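Local coordinates for protein sulfate adenylyltransferase, adenylylsulfate kinase (Thiobacillus denitrificans, PDB 3CR8) that phosphorylates adenosine 5'-phosphosulfate with ATP to give 3'-phosphoadenylyl sulfate, working as a hexameric APS kinase without ATP sulfurylase activity, at residues N15-E20 and M47-A52; P174-Q179 and W348-E353. One frame throughout, in Å; residues are numbered along the deposited sequence.

In the fold
The chain begins in the PUA-like domain, where contact 1 joins the loop 15-20, just ahead of helix 22-30, to the end of helix 39-50. It closes a short loop of 26 intervening residues, mostly helical. The polypeptide then continues through the strands of the mixed sheet and enters the ATP sulfurylase-like domain. Contact 2 opens there at the start of helix 177-189 and closes 168 intervening residues later, at the start of helix 352-361, bringing the starts of these two helices together. The contacts follow one another without nesting or crossing; their centres lie about 37 Å apart, and each serves a different domain.

Contact 1: residues N15-E20 and M47-A52; sequences NLIDPE and MLMTGA
Two flat groups organise this contact in the PUA-like domain, the Asn15 carboxamide and the backbone carbonyl of Met49. The carboxamide is used at its edge: its OD1 accepts the backbone N-H of Ile17, with 2.7 Å between Asn15 OD1 and Ile17 N and the donor in the carbonyl plane, which defines an Asx turn. Asn15 CG lies anti to its own backbone N (chi1 -176°), beside the carbonyl carbon, and this lets OD1 reach the N-H two residues on. The Met49 carbonyl is approached instead from above its plane, where Leu16 N donates to Met49 O at 3.1 Å, 36° out of plane. This hydrogen bond ties the Asx-turn loop to the last turn of helix 39-50, employing a carbonyl at the helix end. The helix finishes in a Schellman motif: Gly51 takes a positive phi of 105°, and the bonds from Gly51 N and Ala52 N back into the final turn are weak.

Beside this polar link the side chains form a small apolar seam. Leu16 and Ile17 both direct CB at the helix, and Met49, its chain bent at chi2 and chi3, meets both of them through CG. Leu16 lays CB alongside that carbon, while its CD2 meets CG and CD2 of Leu48, the two leucines crossing obliquely. Val133 of strand 126-135 touches both leucines, while Leu16 is also joined to Gly135 of that strand by a backbone hydrogen bond, so loop and helix end are set against the mixed sheet together. Ile17 crosses Met49 obliquely and meets the same carbon, its CG1, beside the backbone N, coming within 3.7 Å of Met49 CG.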
ATOM      1  N   ASN A  15      18.086  37.471  36.823  1.00 64.39           N
ATOM      2  CA  ASN A  15      18.470  36.108  37.199  1.00 54.43           C
ATOM      3  C   ASN A  15      18.662  36.002  38.709  1.00 54.28           C
ATOM      4  O   ASN A  15      19.653  36.446  39.268  1.00 49.66           O
ATOM      5  CB  ASN A  15      19.723  35.639  36.468  1.00 47.98           C
ATOM      6  CG  ASN A  15      20.073  34.199  36.780  1.00 54.90           C
ATOM      7  OD1 ASN A  15      19.641  33.659  37.786  1.00 65.27           O
ATOM      8  ND2 ASN A  15      20.845  33.568  35.906  1.00 45.58           N
ATOM      9  N   LEU A  16      17.672  35.413  39.353  1.00 55.09           N
ATOM     10  CA  LEU A  16      17.599  35.316  40.790  1.00 52.10           C
ATOM     11  C   LEU A  16      18.425  34.135  41.314  1.00 58.70           C
ATOM     12  O   LEU A  16      18.271  33.720  42.476  1.00 63.93           O
ATOM     13  CB  LEU A  16      16.117  35.167  41.208  1.00 41.80           C
ATOM     14  CG  LEU A  16      15.455  36.443  41.703  1.00 48.29           C
ATOM     15  CD1 LEU A  16      15.915  37.616  40.882  1.00 32.89           C
ATOM     16  CD2 LEU A  16      13.958  36.303  41.691  1.00 54.81           C
ATOM     17  N   ILE A  17      19.286  33.580  40.469  1.00 42.22           N
ATOM     18  CA  ILE A  17      20.085  32.439  40.892  1.00 51.32           C
ATOM     19  C   ILE A  17      21.576  32.639  40.695  1.00 62.16           C
ATOM     20  O   ILE A  17      22.102  32.450  39.598  1.00 60.45           O
ATOM     21  CB  ILE A  17      19.657  31.159  40.205  1.00 54.58           C
ATOM     22  CG1 ILE A  17      18.266  30.757  40.666  1.00 54.39           C
ATOM     23  CG2 ILE A  17      20.592  30.048  40.546  1.00 46.86           C
ATOM     24  CD1 ILE A  17      17.722  29.519  39.968  1.00 64.32           C
ATOM     25  N   ASP A  18      22.236  33.029  41.783  1.00 76.22           N
ATOM     26  CA  ASP A  18      23.666  33.282  41.819  1.00 77.83           C
ATOM     27  C   ASP A  18      24.325  32.067  42.424  1.00 75.22           C
ATOM     28  O   ASP A  18      24.225  31.857  43.622  1.00 75.54           O
ATOM     29  CB  ASP A  18      23.958  34.511  42.694  1.00 76.64           C
ATOM     30  CG  ASP A  18      25.397  35.004  42.568  1.00 88.46           C
ATOM     31  OD1 ASP A  18      26.254  34.247  42.036  1.00 84.40           O
ATOM     32  OD2 ASP A  18      25.663  36.153  43.001  1.00 81.05           O
ATOM     33  N   PRO A  19      25.008  31.257  41.600  1.00 87.49           N
ATOM     34  CA  PRO A  19      25.650  30.034  42.113  1.00 90.27           C
ATOM     35  C   PRO A  19      26.749  30.303  43.168  1.00 80.87           C
ATOM     36  O   PRO A  19      26.816  29.586  44.146  1.00 82.97           O
ATOM     37  CB  PRO A  19      26.231  29.379  40.846  1.00 78.92           C
ATOM     38  CG  PRO A  19      25.581  30.094  39.682  1.00 64.44           C
ATOM     39  CD  PRO A  19      25.284  31.473  40.170  1.00 67.67           C
ATOM     40  N   GLU A  20      27.421  31.415  43.016  1.00 79.30           N
ATOM     41  CA  GLU A  20      28.182  31.941  44.087  1.00 81.87           C
ATOM     42  C   GLU A  20      27.400  31.985  45.391  1.00 94.92           C
ATOM     43  O   GLU A  20      28.024  31.771  46.411  1.00 91.52           O
ATOM     44  CB  GLU A  20      28.689  33.328  43.749  1.00 77.90           C
ATOM     45  N   MET A  47       9.263  31.091  36.866  1.00 44.15           N
ATOM     46  CA  MET A  47       9.160  32.212  35.955  1.00 45.16           C
ATOM     47  C   MET A  47       9.902  33.423  36.524  1.00 51.54           C
ATOM     48  O   MET A  47      10.657  34.106  35.816  1.00 46.57           O
ATOM     49  CB  MET A  47       7.691  32.569  35.676  1.00 48.22           C
ATOM     50  CG  MET A  47       6.916  31.534  34.871  1.00 51.07           C
ATOM     51  SD  MET A  47       7.152  31.717  33.104  1.00 44.58           S
ATOM     52  CE  MET A  47       8.813  31.107  32.926  1.00 49.95           C
ATOM     53  N   LEU A  48       9.684  33.701  37.807  1.00 39.56           N
ATOM     54  CA  LEU A  48      10.265  34.896  38.390  1.00 40.86           C
ATOM     55  C   LEU A  48      11.764  34.696  38.560  1.00 43.04           C
ATOM     56  O   LEU A  48      12.589  35.524  38.173  1.00 41.94           O
ATOM     57  CB  LEU A  48       9.620  35.201  39.727  1.00 45.20           C
ATOM     58  CG  LEU A  48      10.344  36.320  40.460  1.00 39.49           C
ATOM     59  CD1 LEU A  48       9.753  37.645  40.008  1.00 42.86           C
ATOM     60  CD2 LEU A  48      10.209  36.126  41.954  1.00 41.35           C
ATOM     61  N   MET A  49      12.109  33.546  39.102  1.00 47.63           N
ATOM     62  CA  MET A  49      13.494  33.237  39.418  1.00 50.16           C
ATOM     63  C   MET A  49      14.342  33.324  38.169  1.00 43.93           C
ATOM     64  O   MET A  49      15.550  33.424  38.241  1.00 53.24           O
ATOM     65  CB  MET A  49      13.579  31.826  40.009  1.00 37.70           C
ATOM     66  CG  MET A  49      14.663  31.652  40.991  1.00 35.96           C
ATOM     67  SD  MET A  49      14.103  30.548  42.237  1.00 45.60           S
ATOM     68  CE  MET A  49      13.407  29.203  41.278  1.00 56.07           C
ATOM     69  N   THR A  50      13.695  33.295  37.017  1.00 49.36           N
ATOM     70  CA  THR A  50      14.389  32.919  35.801  1.00 45.68           C
ATOM     71  C   THR A  50      14.422  34.038  34.758  1.00 46.45           C
ATOM     72  O   THR A  50      15.110  33.943  33.751  1.00 45.68           O
ATOM     73  CB  THR A  50      13.802  31.605  35.241  1.00 45.18           C
ATOM     74  OG1 THR A  50      14.853  30.653  35.073  1.00 44.77           O
ATOM     75  CG2 THR A  50      13.057  31.816  33.926  1.00 29.52           C
ATOM     76  N   GLY A  51      13.685  35.110  35.006  1.00 51.57           N
ATOM     77  CA  GLY A  51      13.786  36.270  34.144  1.00 50.12           C
ATOM     78  C   GLY A  51      12.616  36.446  33.199  1.00 51.71           C
ATOM     79  O   GLY A  51      12.561  37.414  32.456  1.00 54.30           O
ATOM     80  N   ALA A  52      11.673  35.521  33.220  1.00 39.97           N
ATOM     81  CA  ALA A  52      10.505  35.630  32.353  1.00 41.37           C
ATOM     82  C   ALA A  52       9.703  36.898  32.675  1.00 44.27           C
ATOM     83  O   ALA A  52       8.909  37.360  31.857  1.00 40.60           O
ATOM     84  CB  ALA A  52       9.624  34.376  32.481  1.00 46.03           C
TER

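Contact 2: residues P174-Q179 and W348-E353; sequences PMHRAQ and WYSFPE
The two backbones come closest at His176 and Ser350, whose CA atoms are 4.6 Å apart, and are joined where Arg177 N donates to Tyr349 O at 2.9 Å, in the carbonyl plane. His176 and Phe351 are each the N-cap residue of a helix, so the loops leading into two helices meet here. The His176 imidazole is gripped at its edge: Ser350 OG lies in the ring plane, 2.6 Å from His176 ND1, in a nearly straight hydrogen bond that fixes the ring's rotation. Over one face, roughly above its centre, stands Tyr349 CE2; the two ring planes are only 30° apart but slid so far that they barely overlap. Arg177, bent at chi3, runs past the Trp348 carbonyl to place NE over one face of the Phe351 ring. Arg177 CZ is 4.5 Å from the Phe351 centroid, an off-centre cation-pi contact with guanidinium and ring steeply inclined. Ser350 O lies over a face of the guanidinium, badly angled for a hydrogen bond, though its partial negative charge probably favours the cation. Helix 177-189 follows strand 166-169 of the parallel sheet, and His176 to Gln179, reading HRAQ, probably correspond to the nucleotide-binding HXXH motif of ATP sulfurylases without matching its last histidine, at the first strand-to-helix junction of the HUP-type Rossmann-like fold.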
ATOM      1  N   PRO A 174      -3.291  21.284  21.387  1.00 40.92           N
ATOM      2  CA  PRO A 174      -2.628  20.765  20.192  1.00 36.95           C
ATOM      3  C   PRO A 174      -2.936  21.579  18.976  1.00 41.02           C
ATOM      4  O   PRO A 174      -3.956  22.252  18.908  1.00 41.99           O
ATOM      5  CB  PRO A 174      -3.203  19.364  20.024  1.00 25.54           C
ATOM      6  CG  PRO A 174      -3.695  19.010  21.344  1.00 42.82           C
ATOM      7  CD  PRO A 174      -4.173  20.284  21.988  1.00 41.91           C
ATOM      8  N   MET A 175      -2.033  21.482  18.011  1.00 51.00           N
ATOM      9  CA  MET A 175      -2.087  22.230  16.777  1.00 44.56           C
ATOM     10  C   MET A 175      -2.486  21.307  15.638  1.00 45.23           C
ATOM     11  O   MET A 175      -1.921  20.220  15.496  1.00 45.97           O
ATOM     12  CB  MET A 175      -0.699  22.830  16.513  1.00 36.63           C
ATOM     13  CG  MET A 175      -0.596  23.656  15.255  1.00 47.37           C
ATOM     14  SD  MET A 175       0.929  24.590  15.160  1.00 59.49           S
ATOM     15  CE  MET A 175       0.608  25.922  16.318  1.00 45.09           C
ATOM     16  N   HIS A 176      -3.456  21.742  14.837  1.00 33.45           N
ATOM     17  CA  HIS A 176      -3.818  21.053  13.606  1.00 36.29           C
ATOM     18  C   HIS A 176      -3.515  21.908  12.379  1.00 42.78           C
ATOM     19  O   HIS A 176      -2.848  22.918  12.499  1.00 45.91           O
ATOM     20  CB  HIS A 176      -5.282  20.680  13.641  1.00 49.16           C
ATOM     21  CG  HIS A 176      -5.661  19.848  14.826  1.00 36.46           C
ATOM     22  ND1 HIS A 176      -5.414  18.496  14.887  1.00 43.06           N
ATOM     23  CD2 HIS A 176      -6.293  20.174  15.980  1.00 31.50           C
ATOM     24  CE1 HIS A 176      -5.865  18.020  16.038  1.00 43.78           C
ATOM     25  NE2 HIS A 176      -6.396  19.017  16.721  1.00 42.46           N
ATOM     26  N   ARG A 177      -4.012  21.524  11.210  0.50 35.47           N
ATOM     27  CA  ARG A 177      -3.576  22.148   9.967  0.50 30.51           C
ATOM     28  C   ARG A 177      -3.883  23.646   9.828  0.50 33.37           C
ATOM     29  O   ARG A 177      -3.131  24.379   9.204  0.50 35.51           O
ATOM     30  CB  ARG A 177      -4.099  21.356   8.774  0.50 37.83           C
ATOM     31  CG  ARG A 177      -3.593  21.841   7.437  0.50 49.81           C
ATOM     32  CD  ARG A 177      -3.770  20.796   6.367  0.50 46.61           C
ATOM     33  NE  ARG A 177      -2.906  19.649   6.606  0.50 56.64           N
ATOM     34  CZ  ARG A 177      -2.950  18.522   5.906  0.50 64.88           C
ATOM     35  NH1 ARG A 177      -3.836  18.387   4.922  0.50 61.92           N
ATOM     36  NH2 ARG A 177      -2.112  17.531   6.196  0.50 56.83           N
ATOM     37  N   ALA A 178      -4.977  24.108  10.413  1.00 39.72           N
ATOM     38  CA  ALA A 178      -5.318  25.533  10.368  1.00 42.91           C
ATOM     39  C   ALA A 178      -4.326  26.433  11.116  1.00 53.26           C
ATOM     40  O   ALA A 178      -3.813  27.424  10.574  1.00 48.93           O
ATOM     41  CB  ALA A 178      -6.724  25.769  10.894  1.00 27.42           C
ATOM     42  N   GLN A 179      -4.084  26.123  12.379  1.00 41.58           N
ATOM     43  CA  GLN A 179      -3.081  26.877  13.092  1.00 46.34           C
ATOM     44  C   GLN A 179      -1.712  26.752  12.399  1.00 46.15           C
ATOM     45  O   GLN A 179      -1.045  27.749  12.158  1.00 46.51           O
ATOM     46  CB  GLN A 179      -3.022  26.489  14.576  1.00 50.29           C
ATOM     47  CG  GLN A 179      -3.657  25.157  14.936  1.00 59.48           C
ATOM     48  CD  GLN A 179      -5.146  25.249  15.104  1.00 49.37           C
ATOM     49  OE1 GLN A 179      -5.717  26.328  15.020  1.00 61.13           O
ATOM     50  NE2 GLN A 179      -5.787  24.115  15.333  1.00 50.07           N
ATOM     51  N   TRP A 348      -8.059  17.618   5.509  1.00 37.85           N
ATOM     52  CA  TRP A 348      -7.547  18.947   5.484  1.00 42.61           C
ATOM     53  C   TRP A 348      -7.503  19.413   6.881  1.00 43.21           C
ATOM     54  O   TRP A 348      -7.009  20.465   7.162  1.00 39.19           O
ATOM     55  CB  TRP A 348      -8.487  19.834   4.721  1.00 46.17           C
ATOM     56  CG  TRP A 348      -9.920  19.515   4.896  1.00 45.39           C
ATOM     57  CD1 TRP A 348     -10.666  18.743   4.103  1.00 43.03           C
ATOM     58  CD2 TRP A 348     -10.799  20.011   5.905  1.00 48.59           C
ATOM     59  NE1 TRP A 348     -11.947  18.686   4.555  1.00 47.12           N
ATOM     60  CE2 TRP A 348     -12.052  19.470   5.664  1.00 48.23           C
ATOM     61  CE3 TRP A 348     -10.643  20.855   6.996  1.00 42.80           C
ATOM     62  CZ2 TRP A 348     -13.134  19.738   6.466  1.00 36.62           C
ATOM     63  CZ3 TRP A 348     -11.720  21.108   7.782  1.00 50.15           C
ATOM     64  CH2 TRP A 348     -12.943  20.557   7.518  1.00 39.88           C
ATOM     65  N   TYR A 349      -8.045  18.628   7.780  1.00 51.83           N
ATOM     66  CA  TYR A 349      -8.163  19.105   9.124  1.00 48.32           C
ATOM     67  C   TYR A 349      -6.867  18.987   9.893  1.00 44.90           C
ATOM     68  O   TYR A 349      -6.358  19.968  10.388  1.00 49.19           O
ATOM     69  CB  TYR A 349      -9.326  18.435   9.842  1.00 48.46           C
ATOM     70  CG  TYR A 349      -9.579  19.004  11.207  1.00 43.62           C
ATOM     71  CD1 TYR A 349     -10.163  20.222  11.356  1.00 44.77           C
ATOM     72  CD2 TYR A 349      -9.226  18.329  12.337  1.00 42.04           C
ATOM     73  CE1 TYR A 349     -10.382  20.748  12.577  1.00 33.32           C
ATOM     74  CE2 TYR A 349      -9.449  18.863  13.559  1.00 43.35           C
ATOM     75  CZ  TYR A 349     -10.035  20.068  13.672  1.00 40.67           C
ATOM     76  OH  TYR A 349     -10.262  20.614  14.887  1.00 37.89           O
ATOM     77  N   SER A 350      -6.323  17.795   9.995  1.00 48.73           N
ATOM     78  CA  SER A 350      -5.148  17.594  10.818  1.00 42.52           C
ATOM     79  C   SER A 350      -4.053  16.935  10.009  1.00 46.01           C
ATOM     80  O   SER A 350      -4.027  17.066   8.777  1.00 61.27           O
ATOM     81  CB  SER A 350      -5.503  16.761  12.044  1.00 41.81           C
ATOM     82  OG  SER A 350      -4.498  16.849  13.030  1.00 41.17           O
ATOM     83  N   PHE A 351      -3.138  16.257  10.708  1.00 46.25           N
ATOM     84  CA  PHE A 351      -2.137  15.380  10.101  1.00 49.60           C
ATOM     85  C   PHE A 351      -2.306  13.981  10.692  1.00 45.56           C
ATOM     86  O   PHE A 351      -2.737  13.844  11.839  1.00 42.28           O
ATOM     87  CB  PHE A 351      -0.715  15.880  10.367  1.00 46.51           C
ATOM     88  CG  PHE A 351      -0.453  17.283   9.895  1.00 50.06           C
ATOM     89  CD1 PHE A 351      -0.710  18.364  10.723  1.00 43.98           C
ATOM     90  CD2 PHE A 351       0.071  17.523   8.627  1.00 60.12           C
ATOM     91  CE1 PHE A 351      -0.453  19.671  10.298  1.00 55.19           C
ATOM     92  CE2 PHE A 351       0.336  18.835   8.178  1.00 50.03           C
ATOM     93  CZ  PHE A 351       0.072  19.912   9.018  1.00 50.21           C
ATOM     94  N   PRO A 352      -1.973  12.935   9.914  1.00 46.83           N
ATOM     95  CA  PRO A 352      -2.066  11.551  10.406  1.00 41.10           C
ATOM     96  C   PRO A 352      -1.357  11.331  11.736  1.00 41.62           C
ATOM     97  O   PRO A 352      -1.934  10.739  12.634  1.00 43.36           O
ATOM     98  CB  PRO A 352      -1.390  10.747   9.306  1.00 30.78           C
ATOM     99  CG  PRO A 352      -1.610  11.564   8.099  1.00 30.31           C
ATOM    100  CD  PRO A 352      -1.529  12.981   8.514  1.00 42.82           C
ATOM    101  N   GLU A 353      -0.129  11.828  11.851  1.00 49.65           N
ATOM    102  CA  GLU A 353       0.670  11.726  13.073  1.00 47.49           C
ATOM    103  C   GLU A 353      -0.027  12.271  14.319  1.00 50.98           C
ATOM    104  O   GLU A 353      -0.028  11.631  15.359  1.00 54.73           O
ATOM    105  CB  GLU A 353       1.983  12.476  12.902  1.00 33.20           C
ATOM    106  CG  GLU A 353       2.629  12.249  11.594  1.00 47.79           C
ATOM    107  CD  GLU A 353       2.357  13.378  10.614  1.00 66.75           C
ATOM    108  OE1 GLU A 353       2.964  14.468  10.766  1.00 55.38           O
ATOM    109  OE2 GLU A 353       1.543  13.159   9.685  1.00 72.60           O
TER